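Local structure of anaphase-promoting complex subunit CUT9 (Schizosaccharomyces pombe, 2XPI) at residues Ala418-Thr431 with Tyr444-Asn456. The protein forms part of the anaphase-promoting complex/cyclosome, an E3 ubiquitin ligase that controls progression through mitosis and G1, and also binds hcn1 through several of its TPR repeats. Sequence-based numbering, arbitrary orientation.
Sequences AIEGEHDQAISAYT and YLFLGMQHMQLGN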
ATOM      1  N   ALA A 418      16.686  20.719  29.072  1.00 45.94           N
ATOM      2  CA  ALA A 418      17.232  21.946  29.646  1.00 43.38           C
ATOM      3  C   ALA A 418      16.378  22.357  30.829  1.00 45.15           C
ATOM      4  O   ALA A 418      16.905  22.595  31.918  1.00 48.66           O
ATOM      5  CB  ALA A 418      17.325  23.048  28.630  1.00 39.69           C
ATOM      6  N   ILE A 419      15.060  22.388  30.635  1.00 42.88           N
ATOM      7  CA  ILE A 419      14.146  22.775  31.713  1.00 45.43           C
ATOM      8  C   ILE A 419      14.278  21.897  32.967  1.00 50.75           C
ATOM      9  O   ILE A 419      14.233  22.408  34.077  1.00 50.84           O
ATOM     10  CB  ILE A 419      12.683  22.791  31.251  1.00 45.06           C
ATOM     11  CG1 ILE A 419      12.314  24.157  30.708  1.00 42.38           C
ATOM     12  CG2 ILE A 419      11.747  22.476  32.400  1.00 47.51           C
ATOM     13  CD1 ILE A 419      11.662  24.087  29.347  1.00 40.15           C
ATOM     14  N   GLU A 420      14.441  20.587  32.783  1.00 53.98           N
ATOM     15  CA  GLU A 420      14.620  19.658  33.903  1.00 57.00           C
ATOM     16  C   GLU A 420      15.983  19.774  34.580  1.00 56.33           C
ATOM     17  O   GLU A 420      16.225  19.152  35.611  1.00 56.99           O
ATOM     18  CB  GLU A 420      14.417  18.208  33.452  1.00 62.74           C
ATOM     19  CG  GLU A 420      12.966  17.763  33.329  1.00 69.81           C
ATOM     20  CD  GLU A 420      12.018  18.590  34.198  1.00 77.48           C
ATOM     21  OE1 GLU A 420      11.863  19.796  33.899  1.00 79.33           O
ATOM     22  OE2 GLU A 420      11.416  18.046  35.163  1.00 80.44           O
ATOM     23  N   GLY A 421      16.876  20.561  33.997  1.00 55.42           N
ATOM     24  CA  GLY A 421      18.229  20.654  34.513  1.00 53.73           C
ATOM     25  C   GLY A 421      19.123  19.524  34.045  1.00 52.31           C
ATOM     26  O   GLY A 421      20.181  19.320  34.585  1.00 52.85           O
ATOM     27  N   GLU A 422      18.706  18.783  33.032  1.00 54.02           N
ATOM     28  CA  GLU A 422      19.529  17.697  32.510  1.00 57.06           C
ATOM     29  C   GLU A 422      20.492  18.194  31.439  1.00 54.07           C
ATOM     30  O   GLU A 422      20.313  17.930  30.245  1.00 52.43           O
ATOM     31  CB  GLU A 422      18.645  16.617  31.913  1.00 61.70           C
ATOM     32  CG  GLU A 422      19.057  15.237  32.290  1.00 68.05           C
ATOM     33  CD  GLU A 422      18.137  14.677  33.327  1.00 74.21           C
ATOM     34  OE1 GLU A 422      16.917  14.963  33.234  1.00 75.21           O
ATOM     35  OE2 GLU A 422      18.630  13.966  34.231  1.00 77.59           O
ATOM     36  N   HIS A 423      21.517  18.910  31.872  1.00 52.84           N
ATOM     37  CA  HIS A 423      22.410  19.596  30.957  1.00 52.50           C
ATOM     38  C   HIS A 423      23.054  18.711  29.897  1.00 51.52           C
ATOM     39  O   HIS A 423      23.037  19.071  28.730  1.00 53.21           O
ATOM     40  CB  HIS A 423      23.481  20.377  31.726  1.00 56.23           C
ATOM     41  CG  HIS A 423      22.920  21.227  32.814  1.00 59.62           C
ATOM     42  ND1 HIS A 423      21.888  22.117  32.600  1.00 59.54           N
ATOM     43  CD2 HIS A 423      23.220  21.300  34.133  1.00 61.46           C
ATOM     44  CE1 HIS A 423      21.585  22.713  33.739  1.00 60.67           C
ATOM     45  NE2 HIS A 423      22.380  22.237  34.684  1.00 62.35           N
ATOM     46  N   ASP A 424      23.630  17.581  30.282  1.00 51.54           N
ATOM     47  CA  ASP A 424      24.344  16.733  29.323  1.00 52.86           C
ATOM     48  C   ASP A 424      23.471  16.194  28.191  1.00 51.37           C
ATOM     49  O   ASP A 424      23.873  16.160  27.011  1.00 49.04           O
ATOM     50  CB  ASP A 424      25.024  15.581  30.041  1.00 58.63           C
ATOM     51  CG  ASP A 424      26.271  16.017  30.757  1.00 65.30           C
ATOM     52  OD1 ASP A 424      26.735  15.286  31.670  1.00 68.56           O
ATOM     53  OD2 ASP A 424      26.778  17.109  30.400  1.00 66.71           O
ATOM     54  N   GLN A 425      22.269  15.773  28.557  1.00 50.18           N
ATOM     55  CA  GLN A 425      21.335  15.280  27.579  1.00 46.09           C
ATOM     56  C   GLN A 425      20.826  16.415  26.729  1.00 44.58           C
ATOM     57  O   GLN A 425      20.564  16.216  25.541  1.00 47.11           O
ATOM     58  CB  GLN A 425      20.206  14.539  28.259  1.00 46.41           C
ATOM     59  CG  GLN A 425      20.747  13.482  29.178  1.00 50.37           C
ATOM     60  CD  GLN A 425      19.817  12.325  29.356  1.00 53.52           C
ATOM     61  OE1 GLN A 425      19.409  11.687  28.387  1.00 53.10           O
ATOM     62  NE2 GLN A 425      19.476  12.030  30.607  1.00 57.77           N
ATOM     63  N   ALA A 426      20.694  17.604  27.315  1.00 40.95           N
ATOM     64  CA  ALA A 426      20.255  18.758  26.541  1.00 38.55           C
ATOM     65  C   ALA A 426      21.285  19.046  25.472  1.00 40.79           C
ATOM     66  O   ALA A 426      20.940  19.229  24.291  1.00 41.65           O
ATOM     67  CB  ALA A 426      20.064  19.947  27.412  1.00 39.44           C
ATOM     68  N   ILE A 427      22.551  19.068  25.883  1.00 40.43           N
ATOM     69  CA  ILE A 427      23.676  19.217  24.958  1.00 40.93           C
ATOM     70  C   ILE A 427      23.798  18.123  23.858  1.00 37.43           C
ATOM     71  O   ILE A 427      24.145  18.438  22.726  1.00 39.16           O
ATOM     72  CB  ILE A 427      25.010  19.422  25.736  1.00 38.07           C
ATOM     73  CG1 ILE A 427      24.996  20.817  26.370  1.00 41.92           C
ATOM     74  CG2 ILE A 427      26.242  19.209  24.824  1.00 31.93           C
ATOM     75  CD1 ILE A 427      25.728  20.909  27.691  1.00 44.88           C
ATOM     76  N   SER A 428      23.526  16.856  24.174  1.00 37.28           N
ATOM     77  CA  SER A 428      23.411  15.836  23.121  1.00 39.52           C
ATOM     78  C   SER A 428      22.358  16.227  22.094  1.00 39.63           C
ATOM     79  O   SER A 428      22.643  16.319  20.905  1.00 41.73           O
ATOM     80  CB  SER A 428      23.014  14.484  23.692  1.00 43.79           C
ATOM     81  OG  SER A 428      24.041  13.954  24.495  1.00 49.69           O
ATOM     82  N   ALA A 429      21.135  16.452  22.561  1.00 36.84           N
ATOM     83  CA  ALA A 429      20.048  16.798  21.675  1.00 36.43           C
ATOM     84  C   ALA A 429      20.351  18.054  20.864  1.00 40.99           C
ATOM     85  O   ALA A 429      20.085  18.066  19.670  1.00 46.19           O
ATOM     86  CB  ALA A 429      18.728  16.926  22.448  1.00 33.85           C
ATOM     87  N   TYR A 430      20.917  19.097  21.480  1.00 40.57           N
ATOM     88  CA  TYR A 430      21.239  20.328  20.735  1.00 39.14           C
ATOM     89  C   TYR A 430      22.355  20.108  19.719  1.00 41.26           C
ATOM     90  O   TYR A 430      22.397  20.774  18.691  1.00 41.51           O
ATOM     91  CB  TYR A 430      21.676  21.485  21.647  1.00 36.67           C
ATOM     92  CG  TYR A 430      20.581  22.149  22.428  1.00 37.05           C
ATOM     93  CD1 TYR A 430      19.400  22.562  21.817  1.00 35.92           C
ATOM     94  CD2 TYR A 430      20.734  22.380  23.795  1.00 38.26           C
ATOM     95  CE1 TYR A 430      18.386  23.174  22.566  1.00 36.82           C
ATOM     96  CE2 TYR A 430      19.749  23.000  24.541  1.00 38.41           C
ATOM     97  CZ  TYR A 430      18.582  23.390  23.929  1.00 39.05           C
ATOM     98  OH  TYR A 430      17.626  23.990  24.697  1.00 40.64           O
ATOM     99  N   THR A 431      23.290  19.215  20.016  1.00 41.09           N
ATOM    100  CA  THR A 431      24.341  18.985  19.049  1.00 43.10           C
ATOM    101  C   THR A 431      23.824  18.099  17.921  1.00 43.50           C
ATOM    102  O   THR A 431      24.090  18.399  16.756  1.00 43.47           O
ATOM    103  CB  THR A 431      25.673  18.488  19.662  1.00 44.20           C
ATOM    104  OG1 THR A 431      25.489  17.198  20.213  1.00 47.35           O
ATOM    105  CG2 THR A 431      26.134  19.416  20.771  1.00 43.85           C
ATOM    106  N   TYR A 444      23.603  26.973  18.047  1.00 34.97           N
ATOM    107  CA  TYR A 444      24.764  27.467  18.809  1.00 34.06           C
ATOM    108  C   TYR A 444      24.349  28.386  19.950  1.00 35.97           C
ATOM    109  O   TYR A 444      25.017  28.450  20.985  1.00 36.59           O
ATOM    110  CB  TYR A 444      25.711  28.264  17.927  1.00 34.92           C
ATOM    111  CG  TYR A 444      26.436  27.429  16.915  1.00 40.78           C
ATOM    112  CD1 TYR A 444      26.546  26.068  17.070  1.00 43.55           C
ATOM    113  CD2 TYR A 444      27.005  28.009  15.802  1.00 46.06           C
ATOM    114  CE1 TYR A 444      27.195  25.313  16.158  1.00 48.23           C
ATOM    115  CE2 TYR A 444      27.658  27.263  14.879  1.00 50.47           C
ATOM    116  CZ  TYR A 444      27.757  25.914  15.058  1.00 52.92           C
ATOM    117  OH  TYR A 444      28.414  25.159  14.111  1.00 56.92           O
ATOM    118  N   LEU A 445      23.270  29.126  19.728  1.00 38.22           N
ATOM    119  CA  LEU A 445      22.658  29.915  20.772  1.00 38.47           C
ATOM    120  C   LEU A 445      22.351  29.015  21.958  1.00 40.06           C
ATOM    121  O   LEU A 445      22.776  29.275  23.090  1.00 40.48           O
ATOM    122  CB  LEU A 445      21.361  30.525  20.266  1.00 38.15           C
ATOM    123  CG  LEU A 445      21.102  31.915  20.811  1.00 41.31           C
ATOM    124  CD1 LEU A 445      19.815  32.500  20.256  1.00 40.40           C
ATOM    125  CD2 LEU A 445      21.091  31.853  22.322  1.00 43.80           C
ATOM    126  N   PHE A 446      21.615  27.942  21.689  1.00 38.31           N
ATOM    127  CA  PHE A 446      21.161  27.067  22.746  1.00 37.00           C
ATOM    128  C   PHE A 446      22.333  26.330  23.406  1.00 39.42           C
ATOM    129  O   PHE A 446      22.378  26.177  24.630  1.00 40.42           O
ATOM    130  CB  PHE A 446      20.125  26.086  22.209  1.00 34.21           C
ATOM    131  CG  PHE A 446      18.906  26.744  21.606  1.00 32.18           C
ATOM    132  CD1 PHE A 446      18.449  27.952  22.078  1.00 33.23           C
ATOM    133  CD2 PHE A 446      18.199  26.128  20.577  1.00 32.25           C
ATOM    134  CE1 PHE A 446      17.315  28.556  21.524  1.00 34.27           C
ATOM    135  CE2 PHE A 446      17.062  26.725  20.017  1.00 32.44           C
ATOM    136  CZ  PHE A 446      16.622  27.930  20.484  1.00 33.00           C
ATOM    137  N   LEU A 447      23.277  25.865  22.596  1.00 39.82           N
ATOM    138  CA  LEU A 447      24.480  25.252  23.138  1.00 40.19           C
ATOM    139  C   LEU A 447      25.199  26.242  24.077  1.00 39.16           C
ATOM    140  O   LEU A 447      25.692  25.855  25.121  1.00 38.12           O
ATOM    141  CB  LEU A 447      25.427  24.809  22.017  1.00 40.06           C
ATOM    142  CG  LEU A 447      25.519  23.360  21.510  1.00 39.29           C
ATOM    143  CD1 LEU A 447      24.872  22.379  22.468  1.00 39.16           C
ATOM    144  CD2 LEU A 447      24.930  23.224  20.109  1.00 37.50           C
ATOM    145  N   GLY A 448      25.249  27.514  23.699  1.00 38.78           N
ATOM    146  CA  GLY A 448      25.865  28.530  24.529  1.00 41.24           C
ATOM    147  C   GLY A 448      25.172  28.681  25.880  1.00 43.72           C
ATOM    148  O   GLY A 448      25.826  28.694  26.926  1.00 45.11           O
ATOM    149  N   MET A 449      23.844  28.786  25.853  1.00 42.58           N
ATOM    150  CA  MET A 449      23.035  28.983  27.050  1.00 40.99           C
ATOM    151  C   MET A 449      23.130  27.820  28.006  1.00 45.12           C
ATOM    152  O   MET A 449      23.110  27.993  29.234  1.00 48.40           O
ATOM    153  CB  MET A 449      21.580  29.184  26.670  1.00 38.44           C
ATOM    154  CG  MET A 449      21.342  30.459  25.848  1.00 39.46           C
ATOM    155  SD  MET A 449      19.644  30.500  25.252  1.00 54.92           S
ATOM    156  CE  MET A 449      18.836  30.366  26.851  1.00 36.11           C
ATOM    157  N   GLN A 450      23.235  26.631  27.441  1.00 44.71           N
ATOM    158  CA  GLN A 450      23.308  25.428  28.239  1.00 44.23           C
ATOM    159  C   GLN A 450      24.700  25.304  28.858  1.00 46.36           C
ATOM    160  O   GLN A 450      24.835  24.831  29.991  1.00 49.04           O
ATOM    161  CB  GLN A 450      22.972  24.212  27.374  1.00 44.87           C
ATOM    162  CG  GLN A 450      22.401  23.065  28.148  1.00 47.78           C
ATOM    163  CD  GLN A 450      21.152  23.461  28.881  1.00 50.17           C
ATOM    164  OE1 GLN A 450      20.936  23.069  30.027  1.00 54.60           O
ATOM    165  NE2 GLN A 450      20.329  24.265  28.239  1.00 48.30           N
ATOM    166  N   HIS A 451      25.736  25.731  28.127  1.00 44.37           N
ATOM    167  CA  HIS A 451      27.095  25.719  28.671  1.00 44.55           C
ATOM    168  C   HIS A 451      27.335  26.811  29.719  1.00 48.24           C
ATOM    169  O   HIS A 451      28.171  26.658  30.606  1.00 49.18           O
ATOM    170  CB  HIS A 451      28.144  25.762  27.567  1.00 44.22           C
ATOM    171  CG  HIS A 451      28.414  24.422  26.946  1.00 44.27           C
ATOM    172  ND1 HIS A 451      29.019  23.389  27.632  1.00 44.44           N
ATOM    173  CD2 HIS A 451      28.152  23.943  25.706  1.00 40.70           C
ATOM    174  CE1 HIS A 451      29.113  22.333  26.843  1.00 41.86           C
ATOM    175  NE2 HIS A 451      28.596  22.644  25.670  1.00 40.69           N
ATOM    176  N   MET A 452      26.587  27.902  29.631  1.00 51.15           N
ATOM    177  CA  MET A 452      26.554  28.866  30.720  1.00 54.90           C
ATOM    178  C   MET A 452      26.106  28.219  32.026  1.00 58.46           C
ATOM    179  O   MET A 452      26.734  28.421  33.064  1.00 60.81           O
ATOM    180  CB  MET A 452      25.643  30.034  30.381  1.00 53.07           C
ATOM    181  CG  MET A 452      26.350  31.075  29.582  1.00 54.08           C
ATOM    182  SD  MET A 452      25.454  32.614  29.520  1.00106.31           S
ATOM    183  CE  MET A 452      24.505  32.378  28.025  1.00 84.83           C
ATOM    184  N   GLN A 453      25.029  27.439  31.962  1.00 58.60           N
ATOM    185  CA  GLN A 453      24.522  26.703  33.118  1.00 60.19           C
ATOM    186  C   GLN A 453      25.603  25.864  33.782  1.00 60.46           C
ATOM    187  O   GLN A 453      25.693  25.814  35.000  1.00 63.50           O
ATOM    188  CB  GLN A 453      23.401  25.769  32.687  1.00 62.78           C
ATOM    189  CG  GLN A 453      22.313  26.458  31.947  1.00 64.75           C
ATOM    190  CD  GLN A 453      21.599  27.437  32.823  1.00 69.08           C
ATOM    191  OE1 GLN A 453      20.973  27.047  33.810  1.00 70.12           O
ATOM    192  NE2 GLN A 453      21.688  28.725  32.482  1.00 70.99           N
ATOM    193  N   LEU A 454      26.412  25.192  32.978  1.00 58.05           N
ATOM    194  CA  LEU A 454      27.446  24.325  33.508  1.00 59.23           C
ATOM    195  C   LEU A 454      28.619  25.123  34.068  1.00 61.03           C
ATOM    196  O   LEU A 454      29.474  24.580  34.773  1.00 61.45           O
ATOM    197  CB  LEU A 454      27.947  23.380  32.419  1.00 59.43           C
ATOM    198  CG  LEU A 454      26.903  22.371  31.965  1.00 60.31           C
ATOM    199  CD1 LEU A 454      27.454  21.445  30.898  1.00 60.38           C
ATOM    200  CD2 LEU A 454      26.402  21.583  33.162  1.00 62.13           C
ATOM    201  N   GLY A 455      28.665  26.407  33.734  1.00 60.65           N
ATOM    202  CA  GLY A 455      29.802  27.227  34.087  1.00 63.04           C
ATOM    203  C   GLY A 455      30.965  27.234  33.101  1.00 66.06           C
ATOM    204  O   GLY A 455      32.031  27.737  33.442  1.00 70.85           O
ATOM    205  N   ASN A 456      30.795  26.691  31.895  1.00 63.85           N
ATOM    206  CA  ASN A 456      31.851  26.799  30.889  1.00 64.95           C
ATOM    207  C   ASN A 456      31.667  28.077  30.096  1.00 64.17           C
ATOM    208  O   ASN A 456      31.107  28.070  29.010  1.00 66.35           O
ATOM    209  CB  ASN A 456      31.897  25.591  29.945  1.00 67.11           C
ATOM    210  CG  ASN A 456      31.675  24.274  30.670  1.00 72.70           C
ATOM    211  OD1 ASN A 456      31.793  24.206  31.894  1.00 76.62           O
ATOM    212  ND2 ASN A 456      31.339  23.219  29.920  1.00 72.29           N
TER
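Ile-427 and Gln-450 are the two knobs of this joint between consecutive tetratricopeptide repeats. The second helix of TPR 10 lies against the first helix of TPR 11; their segments 423-431 and 444-454 run nearly antiparallel at 167°, with axes 9.6 Å apart. Ile-427 drops into a hollow made by Leu-447, Gln-450, His-451 and Leu-454. Its CD1 sits over one face of the His-451 ring, 4.0 Å from the ring centroid. Ile-427 CD1 also meets Leu-454 CD1 tip to tip, at 3.7 Å. Tyr-463, from the second helix of TPR 11, lies nearly parallel to the His-451 ring. In return, Gln-450 fills the pocket between Ala-418, His-423, Ala-426 and Tyr-430. Its CG is anti to the backbone N (chi1 -153°), and a bend at chi2 lays the amide carbon against the methyls of both Ala-418 and Ala-426. Leu-447 CD1 lies against Tyr-430 CB, at 3.4 Å, and against CG2 of Thr-431. The Tyr-430 ring lies across Phe-446, whose CB rests over its face 3.5 Å from the centroid. Tyr-430 OH is hydrogen-bonded to a basic side chain of another protein's chain, so this ring both packs the joint and lines a binding surface. Were Tyr-430 replaced by alanine, the Phe-446 methylene would probably lose the ring it rests on and the basic side chain its hydroxyl partner. At the far end, His-423 packs against both Gln-453 and Leu-454. Gln-453 CB covers one ring face, while Leu-454 CD2 comes obliquely to within 3.3 Å of His-423 CD2.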